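PDB 4XJW: sialidase B from Streptococcus pneumoniae serotype 4, which cleaves terminal sialic acid from alpha-2,3-, alpha-2,6- and alpha-2,8-linked glycoconjugates as a family 33 glycoside hydrolase, acting as an intramolecular trans-sialidase. Local coordinates for residues L52-A57 with G144-T149; A320-K325 with L439-G444; Q505-R510 with V555-Y560. The protein carries 1 engineered substitution. All blocks are in the same frame, centred on the assembly; numbering follows the deposited sequence.

Contact 1: L52-A57 with G144-T149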
loop_
_atom_site.group_PDB
_atom_site.type_symbol
_atom_site.label_atom_id
_atom_site.label_comp_id
_atom_site.label_asym_id
_atom_site.label_seq_id
_atom_site.Cartn_x
_atom_site.Cartn_y
_atom_site.Cartn_z
ATOM N N LEU A 52 -4.950 -3.773 -34.558
ATOM C CA LEU A 52 -5.882 -3.710 -35.676
ATOM C C LEU A 52 -5.573 -2.416 -36.403
ATOM O O LEU A 52 -5.742 -1.335 -35.832
ATOM C CB LEU A 52 -7.325 -3.648 -35.186
ATOM C CG LEU A 52 -7.970 -4.902 -34.619
ATOM C CD1 LEU A 52 -9.299 -4.538 -33.984
ATOM C CD2 LEU A 52 -8.163 -5.933 -35.717
ATOM N N SER A 53 -5.124 -2.487 -37.649
ATOM C CA SER A 53 -4.688 -1.254 -38.287
ATOM C C SER A 53 -5.089 -1.106 -39.741
ATOM O O SER A 53 -5.292 -2.088 -40.446
ATOM C CB SER A 53 -3.164 -1.139 -38.210
ATOM O OG SER A 53 -2.559 -2.135 -39.015
ATOM N N ASN A 54 -5.182 0.145 -40.183
ATOM C CA ASN A 54 -5.103 0.457 -41.600
ATOM C C ASN A 54 -3.616 0.462 -41.923
ATOM O O ASN A 54 -2.874 1.322 -41.444
ATOM C CB ASN A 54 -5.723 1.824 -41.890
ATOM C CG ASN A 54 -5.683 2.189 -43.372
ATOM O OD1 ASN A 54 -4.850 1.691 -44.129
ATOM N ND2 ASN A 54 -6.582 3.072 -43.782
ATOM N N SER A 55 -3.177 -0.501 -42.727
ATOM C CA SER A 55 -1.753 -0.674 -42.984
ATOM C C SER A 55 -1.251 0.088 -44.210
ATOM O O SER A 55 -0.090 -0.040 -44.581
ATOM C CB SER A 55 -1.424 -2.152 -43.161
ATOM O OG SER A 55 -2.020 -2.663 -44.337
ATOM N N LYS A 56 -2.118 0.879 -44.833
ATOM C CA LYS A 56 -1.757 1.548 -46.084
ATOM C C LYS A 56 -0.887 2.780 -45.878
ATOM O O LYS A 56 -0.962 3.449 -44.844
ATOM C CB LYS A 56 -3.013 1.918 -46.872
ATOM C CG LYS A 56 -3.814 0.708 -47.318
ATOM C CD LYS A 56 -4.997 1.122 -48.162
ATOM C CE LYS A 56 -5.710 -0.091 -48.740
ATOM N NZ LYS A 56 -6.514 0.272 -49.945
ATOM N N ALA A 57 -0.060 3.083 -46.877
ATOM C CA ALA A 57 0.735 4.305 -46.858
ATOM C C ALA A 57 -0.203 5.491 -46.686
ATOM O O ALA A 57 -1.270 5.527 -47.296
ATOM C CB ALA A 57 1.533 4.438 -48.145
ATOM N N GLY A 144 -10.520 2.320 -42.862
ATOM C CA GLY A 144 -9.592 1.560 -43.681
ATOM C C GLY A 144 -8.822 0.438 -43.010
ATOM O O GLY A 144 -7.814 -0.013 -43.545
ATOM N N ILE A 145 -9.278 -0.016 -41.843
ATOM C CA ILE A 145 -8.651 -1.170 -41.206
ATOM C C ILE A 145 -8.577 -2.342 -42.189
ATOM O O ILE A 145 -9.568 -2.664 -42.849
ATOM C CB ILE A 145 -9.391 -1.600 -39.914
ATOM C CG1 ILE A 145 -8.874 -0.802 -38.715
ATOM C CG2 ILE A 145 -9.184 -3.075 -39.639
ATOM C CD1 ILE A 145 -9.560 -1.172 -37.416
ATOM N N ASP A 146 -7.393 -2.936 -42.310
ATOM C CA ASP A 146 -7.178 -4.057 -43.220
ATOM C C ASP A 146 -6.205 -5.103 -42.681
ATOM O O ASP A 146 -5.857 -6.052 -43.381
ATOM C CB ASP A 146 -6.715 -3.561 -44.604
ATOM C CG ASP A 146 -5.421 -2.746 -44.557
ATOM O OD1 ASP A 146 -4.606 -2.900 -43.622
ATOM O OD2 ASP A 146 -5.209 -1.940 -45.493
ATOM N N LYS A 147 -5.778 -4.944 -41.431
ATOM C CA LYS A 147 -4.824 -5.873 -40.834
ATOM C C LYS A 147 -5.136 -6.126 -39.371
ATOM O O LYS A 147 -5.424 -5.186 -38.628
ATOM C CB LYS A 147 -3.412 -5.313 -40.915
ATOM C CG LYS A 147 -2.795 -5.333 -42.289
ATOM C CD LYS A 147 -2.462 -6.745 -42.719
ATOM C CE LYS A 147 -1.568 -6.727 -43.951
ATOM N NZ LYS A 147 -1.242 -8.105 -44.402
ATOM N N ALA A 148 -5.080 -7.397 -38.970
ATOM C CA ALA A 148 -5.141 -7.782 -37.561
ATOM C C ALA A 148 -3.836 -8.494 -37.231
ATOM O O ALA A 148 -3.421 -9.405 -37.952
ATOM C CB ALA A 148 -6.334 -8.684 -37.301
ATOM N N THR A 149 -3.178 -8.080 -36.152
ATOM C CA THR A 149 -1.812 -8.504 -35.902
ATOM C C THR A 149 -1.590 -8.911 -34.451
ATOM O O THR A 149 -2.143 -8.296 -33.535
ATOM C CB THR A 149 -0.840 -7.367 -36.244
ATOM O OG1 THR A 149 -1.175 -6.828 -37.526
ATOM C CG2 THR A 149 0.603 -7.861 -36.270
HETATM O O HOH W 1 -1.696 -4.063 -37.122
#

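Contact 2: A320-K325 with L439-G444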
loop_
_atom_site.group_PDB
_atom_site.type_symbol
_atom_site.label_atom_id
_atom_site.label_comp_id
_atom_site.label_asym_id
_atom_site.label_seq_id
_atom_site.Cartn_x
_atom_site.Cartn_y
_atom_site.Cartn_z
ATOM N N ALA A 320 8.632 20.872 17.355
ATOM C CA ALA A 320 9.127 21.331 18.656
ATOM C C ALA A 320 8.059 21.333 19.748
ATOM O O ALA A 320 8.156 22.084 20.727
ATOM C CB ALA A 320 9.740 22.719 18.520
ATOM N N ASP A 321 7.045 20.487 19.586
ATOM C CA ASP A 321 5.957 20.413 20.547
ATOM C C ASP A 321 5.406 18.993 20.586
ATOM O O ASP A 321 5.035 18.449 19.547
ATOM C CB ASP A 321 4.845 21.383 20.147
ATOM C CG ASP A 321 3.937 21.740 21.298
ATOM O OD1 ASP A 321 3.700 20.881 22.172
ATOM O OD2 ASP A 321 3.446 22.889 21.318
ATOM N N SER A 322 5.354 18.408 21.779
ATOM C CA SER A 322 4.870 17.037 21.959
ATOM C C SER A 322 3.354 16.977 22.001
ATOM O O SER A 322 2.755 15.920 21.781
ATOM C CB SER A 322 5.416 16.455 23.262
ATOM O OG SER A 322 4.771 17.040 24.380
ATOM N N GLY A 323 2.734 18.110 22.312
ATOM C CA GLY A 323 1.294 18.157 22.490
ATOM C C GLY A 323 0.858 17.903 23.920
ATOM O O GLY A 323 -0.335 17.918 24.215
ATOM N N PHE A 324 1.819 17.654 24.808
ATOM C CA PHE A 324 1.508 17.354 26.202
ATOM C C PHE A 324 2.228 18.293 27.158
ATOM O O PHE A 324 3.354 18.705 26.898
ATOM C CB PHE A 324 1.931 15.934 26.568
ATOM C CG PHE A 324 1.267 14.866 25.761
ATOM C CD1 PHE A 324 1.813 14.463 24.555
ATOM C CD2 PHE A 324 0.111 14.250 26.219
ATOM C CE1 PHE A 324 1.213 13.469 23.806
ATOM C CE2 PHE A 324 -0.499 13.259 25.474
ATOM C CZ PHE A 324 0.055 12.865 24.272
ATOM N N LYS A 325 1.577 18.599 28.272
ATOM C CA LYS A 325 2.242 19.302 29.363
ATOM C C LYS A 325 2.687 18.297 30.417
ATOM O O LYS A 325 1.882 17.502 30.909
ATOM C CB LYS A 325 1.308 20.336 29.991
ATOM C CG LYS A 325 2.035 21.409 30.800
ATOM C CD LYS A 325 1.060 22.452 31.325
ATOM C CE LYS A 325 1.743 23.798 31.552
ATOM N NZ LYS A 325 0.737 24.881 31.763
ATOM N N LEU A 439 -0.167 7.250 23.255
ATOM C CA LEU A 439 1.029 6.938 24.023
ATOM C C LEU A 439 1.577 8.218 24.633
ATOM O O LEU A 439 1.377 9.302 24.083
ATOM C CB LEU A 439 2.097 6.266 23.149
ATOM C CG LEU A 439 1.846 4.816 22.703
ATOM C CD1 LEU A 439 3.150 4.045 22.599
ATOM C CD2 LEU A 439 0.876 4.108 23.618
ATOM N N PRO A 440 2.275 8.105 25.776
ATOM C CA PRO A 440 2.914 9.297 26.339
ATOM C C PRO A 440 4.036 9.798 25.434
ATOM O O PRO A 440 4.534 9.042 24.598
ATOM C CB PRO A 440 3.508 8.778 27.648
ATOM C CG PRO A 440 3.757 7.328 27.401
ATOM C CD PRO A 440 2.619 6.886 26.529
ATOM N N PRO A 441 4.436 11.067 25.594
ATOM C CA PRO A 441 5.620 11.554 24.880
ATOM C C PRO A 441 6.879 10.942 25.488
ATOM O O PRO A 441 6.916 10.719 26.699
ATOM C CB PRO A 441 5.581 13.066 25.129
ATOM C CG PRO A 441 4.823 13.218 26.395
ATOM C CD PRO A 441 3.812 12.112 26.424
ATOM N N PHE A 442 7.880 10.661 24.659
ATOM C CA PHE A 442 9.092 10.005 25.138
ATOM C C PHE A 442 10.335 10.896 25.094
ATOM O O PHE A 442 11.368 10.553 25.673
ATOM C CB PHE A 442 9.344 8.719 24.352
ATOM C CG PHE A 442 8.298 7.667 24.567
ATOM C CD1 PHE A 442 8.393 6.784 25.632
ATOM C CD2 PHE A 442 7.209 7.569 23.710
ATOM C CE1 PHE A 442 7.418 5.813 25.837
ATOM C CE2 PHE A 442 6.242 6.605 23.897
ATOM C CZ PHE A 442 6.341 5.729 24.970
ATOM N N LEU A 443 10.234 12.035 24.419
ATOM C CA LEU A 443 11.394 12.894 24.204
ATOM C C LEU A 443 11.207 14.309 24.756
ATOM O O LEU A 443 11.818 15.263 24.265
ATOM C CB LEU A 443 11.764 12.928 22.717
ATOM C CG LEU A 443 12.199 11.584 22.125
ATOM C CD1 LEU A 443 12.391 11.664 20.628
ATOM C CD2 LEU A 443 13.462 11.083 22.789
ATOM N N GLY A 444 10.374 14.446 25.783
ATOM C CA GLY A 444 10.172 15.740 26.419
ATOM C C GLY A 444 9.084 16.611 25.809
ATOM O O GLY A 444 8.539 16.297 24.749
#

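Contact 3: Q505-R510 with V555-Y560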
loop_
_atom_site.group_PDB
_atom_site.type_symbol
_atom_site.label_atom_id
_atom_site.label_comp_id
_atom_site.label_asym_id
_atom_site.label_seq_id
_atom_site.Cartn_x
_atom_site.Cartn_y
_atom_site.Cartn_z
ATOM N N GLN A 505 12.885 -2.894 11.370
ATOM C CA GLN A 505 12.164 -4.095 11.763
ATOM C C GLN A 505 13.138 -5.027 12.460
ATOM O O GLN A 505 14.327 -5.055 12.139
ATOM C CB GLN A 505 11.531 -4.749 10.537
ATOM C CG GLN A 505 10.281 -4.021 10.008
ATOM C CD GLN A 505 9.060 -4.171 10.930
ATOM O OE1 GLN A 505 8.250 -5.092 10.765
ATOM N NE2 GLN A 505 8.917 -3.254 11.881
ATOM N N MET A 506 12.629 -5.797 13.416
ATOM C CA MET A 506 13.465 -6.556 14.346
ATOM C C MET A 506 13.245 -8.063 14.206
ATOM O O MET A 506 12.167 -8.510 13.836
ATOM C CB MET A 506 13.135 -6.155 15.787
ATOM C CG MET A 506 13.384 -4.679 16.138
ATOM S SD MET A 506 12.576 -4.194 17.670
ATOM C CE MET A 506 10.873 -3.998 17.126
ATOM N N VAL A 507 14.285 -8.828 14.523
ATOM C CA VAL A 507 14.188 -10.274 14.661
ATOM C C VAL A 507 14.953 -10.669 15.913
ATOM O O VAL A 507 15.950 -10.028 16.262
ATOM C CB VAL A 507 14.769 -11.031 13.438
ATOM C CG1 VAL A 507 14.059 -10.620 12.168
ATOM C CG2 VAL A 507 16.270 -10.794 13.306
ATOM N N GLU A 508 14.473 -11.694 16.611
ATOM C CA GLU A 508 15.204 -12.239 17.756
ATOM C C GLU A 508 16.084 -13.385 17.251
ATOM O O GLU A 508 15.584 -14.459 16.912
ATOM C CB GLU A 508 14.255 -12.711 18.882
ATOM C CG GLU A 508 15.002 -12.930 20.206
ATOM C CD GLU A 508 14.102 -13.259 21.378
ATOM O OE1 GLU A 508 12.897 -13.500 21.157
ATOM O OE2 GLU A 508 14.611 -13.273 22.523
ATOM N N LEU A 509 17.391 -13.149 17.162
ATOM C CA LEU A 509 18.316 -14.166 16.646
ATOM C C LEU A 509 18.408 -15.376 17.560
ATOM O O LEU A 509 18.472 -16.514 17.099
ATOM C CB LEU A 509 19.721 -13.589 16.455
ATOM C CG LEU A 509 19.905 -12.561 15.340
ATOM C CD1 LEU A 509 21.356 -12.153 15.244
ATOM C CD2 LEU A 509 19.404 -13.118 14.016
ATOM N N ARG A 510 18.465 -15.103 18.857
ATOM C CA ARG A 510 18.453 -16.122 19.894
ATOM C C ARG A 510 18.016 -15.410 21.167
ATOM O O ARG A 510 17.813 -14.206 21.154
ATOM C CB ARG A 510 19.837 -16.753 20.055
ATOM C CG ARG A 510 20.967 -15.755 20.243
ATOM C CD ARG A 510 22.302 -16.461 20.447
ATOM N NE ARG A 510 23.427 -15.529 20.536
ATOM C CZ ARG A 510 23.991 -15.146 21.679
ATOM N NH1 ARG A 510 23.542 -15.619 22.836
ATOM N NH2 ARG A 510 25.014 -14.303 21.662
ATOM N N VAL A 555 12.139 -2.209 4.922
ATOM C CA VAL A 555 12.557 -3.604 4.814
ATOM C C VAL A 555 11.818 -4.378 5.898
ATOM O O VAL A 555 11.774 -3.959 7.069
ATOM C CB VAL A 555 14.094 -3.769 4.980
ATOM C CG1 VAL A 555 14.586 -3.091 6.250
ATOM C CG2 VAL A 555 14.502 -5.230 4.978
ATOM N N SER A 556 11.211 -5.494 5.521
ATOM C CA SER A 556 10.590 -6.344 6.532
ATOM C C SER A 556 11.494 -7.545 6.765
ATOM O O SER A 556 12.317 -7.882 5.906
ATOM C CB SER A 556 9.174 -6.739 6.136
ATOM O OG SER A 556 9.094 -7.281 4.828
ATOM N N ALA A 557 11.376 -8.159 7.938
ATOM C CA ALA A 557 12.374 -9.136 8.371
ATOM C C ALA A 557 11.772 -10.111 9.344
ATOM O O ALA A 557 11.048 -9.707 10.248
ATOM C CB ALA A 557 13.542 -8.424 9.019
ATOM N N ILE A 558 12.089 -11.390 9.170
ATOM C CA ILE A 558 11.656 -12.401 10.143
ATOM C C ILE A 558 12.758 -13.405 10.456
ATOM O O ILE A 558 13.686 -13.603 9.671
ATOM C CB ILE A 558 10.412 -13.182 9.668
ATOM C CG1 ILE A 558 10.695 -13.911 8.347
ATOM C CG2 ILE A 558 9.209 -12.263 9.526
ATOM C CD1 ILE A 558 9.637 -14.961 7.963
ATOM N N LYS A 559 12.638 -14.039 11.621
ATOM C CA LYS A 559 13.468 -15.176 11.992
ATOM C C LYS A 559 12.635 -16.418 11.694
ATOM O O LYS A 559 11.551 -16.589 12.249
ATOM C CB LYS A 559 13.803 -15.106 13.483
ATOM C CG LYS A 559 14.485 -16.345 14.052
ATOM C CD LYS A 559 15.951 -16.375 13.700
ATOM C CE LYS A 559 16.618 -17.687 14.139
ATOM N NZ LYS A 559 16.504 -17.957 15.603
ATOM N N TYR A 560 13.119 -17.248 10.778
ATOM C CA TYR A 560 12.409 -18.457 10.365
ATOM C C TYR A 560 12.515 -19.511 11.468
ATOM O O TYR A 560 13.547 -19.609 12.128
ATOM C CB TYR A 560 13.002 -18.967 9.047
ATOM C CG TYR A 560 12.163 -20.017 8.358
ATOM C CD1 TYR A 560 10.837 -19.765 8.026
ATOM C CD2 TYR A 560 12.699 -21.255 8.029
ATOM C CE1 TYR A 560 10.061 -20.727 7.400
ATOM C CE2 TYR A 560 11.934 -22.221 7.397
ATOM C CZ TYR A 560 10.614 -21.956 7.086
ATOM O OH TYR A 560 9.840 -22.912 6.453
HETATM O O HOH W 2 9.065 -7.380 9.628
#

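Contact 1: L52-A57 with G144-T149
Ser53 and Lys147 face each other as an antiparallel hydrogen-bonded pair on two neighbouring strands. Ser53 N donates to Lys147 O over 2.9 Å. The return bond is split: Ser53 O takes a strong bond from Asp146 N at 2.9 Å and only a weak one from Lys147 N. Two consecutive residues opposite a single one make a classic beta bulge.

Beyond the bulge the contact passes to side chains. With chi1 at 59°, Asp146 holds CG between its own backbone N and carbonyl carbon, and the carboxylate meets the turn after Ser53. Asp146 OD1 accepts two bonds there, from Ser55 OG at 2.7 Å and from Ser55 N at 2.9 Å. Both donors use its syn side but come from opposite faces of the carboxylate plane, each about 30° out of it, so the oxygen is gripped from two directions. The same turn is braced internally as an Asx turn, Asn54 OD1 accepting from Lys56 N.

Water 1 joins Ser53 OG to Thr149 OG1; Ser53 OG also bonds to Asn154 O, and Lys147 NZ leads away to a salt bridge with Asp18.

On the face carrying Leu52 and Ala148, Leu52 CD2 meets Ala148 CB at 3.7 Å; Leu52 CB also meets Ile145 CD1 at 4.0 Å.

The bulge and its aspartate-held turn belong to the pairing of strands 46-53 and 147-150, neighbours in an antiparallel sheet of the N-terminal domain, which belongs to the concanavalin-like clan of beta sandwiches.

Contact 2: A320-K325 with L439-G444
Phe324 receives Pro441 over one face of its ring. Pro441 CD lies 3.9 Å from the ring centroid and 21° off the normal, a CH-pi contact; its offset is toward the rim, where Pro441 CD comes within 3.6 Å of Phe324 CD1. Pro441 CG follows at 3.7 Å from the same Phe324 CD1. Next to this pair, Ser322 CB touches Pro441 CB at 3.9 Å and Gly444 O at 3.5 Å, while Leu439 O approaches Phe324 CZ obliquely.

The phenylalanine is set by the turn before it. Its CB points toward the loop 439-444, and CG stands anti to the carbonyl carbon (chi1 -60°). Ser322 OG accepts from Phe324 N at 3.0 Å, closing an ST turn and lying at the edge of the ring, in its plane; it also bonds weakly to Glu445 O. One residue earlier, Asp321 OD1 accepts from Gly323 N in an Asx turn and also pairs with Lys334.

Farther out, Leu333 and Tyr331 of strand 330-337 touch Phe324 and Pro441, respectively, and Ser322 shares a backbone hydrogen bond with Glu445. This is plain proline-aromatic packing: it joins the turn entering strand 324-327, part of the inserted antiparallel sheet, to the loop between strands 437-438 and 451-459 of the propeller.

Contact 3: Q505-R510 with V555-Y560
Val507 and Ala557 turn their side chains to the opposite strand, with Val507 CG1 3.9 Å from Ala557 CB. The strand axes run almost parallel, 13° apart, and approach to 6.0 Å, yet the contacts are made by side chains and one water. Val507 CG1 presses on the neighbouring backbone and reaches Ile558 C at 3.5 Å.

Lys559 reaches toward Glu508 and Leu509. Its chain bends at chi2 and again at chi4 (-58°), Lys559 CG passing Glu508 O at 3.6 Å before Lys559 NZ bonds to Leu509 O at 2.9 Å. The ammonium sits above that carbonyl's plane, 45° out of it. It also forms a salt bridge with Glu568, which probably balances its charge.

Farther back along both strands, Gln505 points at the incoming strand and lays CG 3.3 Å from Val555 O. Its amide is carried aside: Gln505 OE1 accepts from Gln456 N and lies 2.7 Å from water 2, which accepts from Ala557 N. The water lies between Gln505 OE1 and Ala557 N, one on each segment.

Ile558 points away from strand 505-510 and touches the bound Optactin, while Ser556, on the same side, bonds to Ser616. Val555 lies about 5 Å, side chain to side chain, from Arg519, which probably binds substrate, as in related sialidases. Two innermost strands of successive four-stranded sheets, 504-510 and 556-559, meeting side by side near the active site are characteristic of the blades of the sialidase beta propeller.

Overall arrangement
Contact 3 is the buried one nearest the middle of the chain, 21 Å from its centre; contact 2 is also buried but lies at 29 Å, and contact 1 is only partly buried at 41 Å, in the N-terminal domain. Their elements differ accordingly. Contact 1 joins neighbours within one sheet through backbone bonds and a carboxylate grip, contact 2 sets a turn on a loop through proline-aromatic packing, and contact 3 joins strands of different sheets through side chains and a water. Contacts 2 and 3 have centres about 30 Å apart, whereas contact 1 lies about 57 Å from contact 3, centre to centre. Contact 3 alone includes a residue of the Optactin pocket.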